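Local structure of cytochrome c XoxG (Methylobacterium extorquens, 6ONQ) at residues W82-G87 against L159-R164. The protein carries a covalently bound heme c and probably serves as an electron-transfer cytochrome in lanthanide-dependent methanol oxidation. Numbering follows the deposited sequence.
Sequences WFTYSG and LYVYLR
Phe83 meets Val161 through its CB, 4.2 Å from Val161 CG1, while its ring leads away from helix 156-167, with Trp82 CD1 over one face. Thr84 comes next and works in two directions. Its OG1 lies against Val161 CG1 but is hydrogen-bonded to Asp81, just before the helix, and its CG2, anti to the backbone N, reaches Tyr162 CD1 at 4.2 Å. A turn further on, Gly87 has its backbone against Tyr162, with Gly87 C 3.8 Å from Tyr162 CB; the CA atoms of Gly87 and Leu159 are 4.4 Å apart. Gly87 puts no side chain between the helices; a CB there would point toward helix 156-167, consistent with the close approach. Tyr162 CG sits anti to its backbone N (chi1 165°), and the ring lies obliquely to the carbonyl oxygens of Thr84 and Gly87. An alanine in place of Tyr162 would probably open a gap beside Thr84 CG2 and the Gly87 carbonyl. Leu159 CD2 lies against that carbonyl, 3.7 Å from Gly87 O. The axes cross at -95° and approach to 7.3 Å, the near-perpendicular packing of the N- and C-terminal helices of the cytochrome c domain. Leu159 also touches Arg90 and Tyr91 near heme-bound Cys95; Phe71 of strand 69-74 packs on Thr84 and Val161, while Tyr160 and Leu163, pointing away from helix 82-94, pack on helix 112-118.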
# COMPACT_ATOMS: atom_id res chain seq x y z
N TRP A 82 6.99 7.61 2.22
CA TRP A 82 6.02 8.50 1.60
C TRP A 82 4.83 7.72 1.05
O TRP A 82 3.67 8.08 1.29
CB TRP A 82 6.67 9.31 0.48
CG TRP A 82 5.65 10.02 -0.32
CD1 TRP A 82 5.26 9.73 -1.60
CD2 TRP A 82 4.84 11.12 0.10
NE1 TRP A 82 4.27 10.59 -2.00
CE2 TRP A 82 3.99 11.45 -0.98
CE3 TRP A 82 4.75 11.86 1.28
CZ2 TRP A 82 3.07 12.49 -0.90
CZ3 TRP A 82 3.84 12.89 1.36
CH2 TRP A 82 3.01 13.20 0.27
N PHE A 83 5.08 6.63 0.33
CA PHE A 83 4.00 5.97 -0.38
C PHE A 83 3.05 5.25 0.56
O PHE A 83 1.87 5.09 0.24
CB PHE A 83 4.57 5.02 -1.43
CG PHE A 83 5.17 5.73 -2.59
CD1 PHE A 83 6.40 6.36 -2.47
CD2 PHE A 83 4.48 5.83 -3.78
CE1 PHE A 83 6.94 7.04 -3.54
CE2 PHE A 83 5.02 6.51 -4.86
CZ PHE A 83 6.25 7.12 -4.73
N THR A 84 3.52 4.81 1.73
CA THR A 84 2.56 4.31 2.71
C THR A 84 1.64 5.43 3.18
O THR A 84 0.42 5.26 3.23
CB THR A 84 3.28 3.66 3.89
OG1 THR A 84 4.08 2.56 3.43
CG2 THR A 84 2.26 3.13 4.89
N TYR A 85 2.22 6.59 3.52
CA TYR A 85 1.41 7.74 3.90
C TYR A 85 0.44 8.12 2.78
O TYR A 85 -0.78 8.18 2.99
CB TYR A 85 2.32 8.92 4.26
CG TYR A 85 1.61 10.25 4.46
CD1 TYR A 85 1.00 10.57 5.67
CD2 TYR A 85 1.56 11.19 3.43
CE1 TYR A 85 0.35 11.78 5.85
CE2 TYR A 85 0.91 12.41 3.61
CZ TYR A 85 0.31 12.70 4.82
OH TYR A 85 -0.33 13.91 4.99
N SER A 86 0.97 8.33 1.57
CA SER A 86 0.13 8.77 0.46
C SER A 86 -0.95 7.74 0.13
O SER A 86 -2.10 8.10 -0.12
CB SER A 86 1.01 9.04 -0.77
OG SER A 86 0.21 9.27 -1.91
N GLY A 87 -0.59 6.45 0.14
CA GLY A 87 -1.55 5.41 -0.16
C GLY A 87 -2.68 5.30 0.84
O GLY A 87 -3.81 4.97 0.46
N LEU A 159 -1.35 2.83 -3.30
CA LEU A 159 -2.34 1.94 -2.72
C LEU A 159 -1.76 0.56 -2.43
O LEU A 159 -2.04 -0.03 -1.38
CB LEU A 159 -3.55 1.84 -3.65
CG LEU A 159 -4.28 3.18 -3.77
CD1 LEU A 159 -5.08 3.27 -5.06
CD2 LEU A 159 -5.18 3.38 -2.56
N TYR A 160 -0.92 0.05 -3.35
CA TYR A 160 -0.29 -1.25 -3.15
C TYR A 160 0.61 -1.26 -1.92
O TYR A 160 0.51 -2.15 -1.07
CB TYR A 160 0.52 -1.64 -4.39
CG TYR A 160 1.18 -2.99 -4.26
CD1 TYR A 160 0.42 -4.16 -4.27
CD2 TYR A 160 2.56 -3.11 -4.11
CE1 TYR A 160 1.02 -5.40 -4.14
CE2 TYR A 160 3.17 -4.36 -3.98
CZ TYR A 160 2.38 -5.50 -3.99
OH TYR A 160 2.96 -6.74 -3.86
N VAL A 161 1.47 -0.25 -1.81
CA VAL A 161 2.42 -0.18 -0.69
C VAL A 161 1.68 -0.16 0.64
O VAL A 161 1.96 -0.97 1.54
CB VAL A 161 3.33 1.04 -0.86
CG1 VAL A 161 4.11 1.29 0.40
CG2 VAL A 161 4.27 0.83 -2.03
N TYR A 162 0.74 0.76 0.80
CA TYR A 162 -0.03 0.85 2.04
C TYR A 162 -0.75 -0.46 2.36
O TYR A 162 -0.68 -0.97 3.48
CB TYR A 162 -1.02 2.01 1.93
CG TYR A 162 -2.08 1.95 2.99
CD1 TYR A 162 -1.76 2.11 4.32
CD2 TYR A 162 -3.41 1.71 2.66
CE1 TYR A 162 -2.70 2.03 5.29
CE2 TYR A 162 -4.37 1.63 3.64
CZ TYR A 162 -4.00 1.80 4.95
OH TYR A 162 -4.93 1.73 5.96
N LEU A 163 -1.47 -1.01 1.38
CA LEU A 163 -2.20 -2.24 1.66
C LEU A 163 -1.25 -3.43 1.85
O LEU A 163 -1.61 -4.41 2.51
CB LEU A 163 -3.19 -2.52 0.54
CG LEU A 163 -4.45 -1.68 0.41
CD1 LEU A 163 -5.10 -1.97 -0.94
CD2 LEU A 163 -5.41 -1.97 1.57
N ARG A 164 -0.05 -3.36 1.28
CA ARG A 164 0.97 -4.35 1.58
C ARG A 164 1.42 -4.25 3.03
O ARG A 164 1.62 -5.27 3.70
CB ARG A 164 2.17 -4.18 0.65
CG ARG A 164 2.67 -5.47 0.08
CD ARG A 164 4.05 -5.31 -0.53
NE ARG A 164 4.73 -6.60 -0.51
CZ ARG A 164 5.79 -6.91 -1.24
NH1 ARG A 164 6.32 -6.02 -2.07
NH2 ARG A 164 6.32 -8.12 -1.13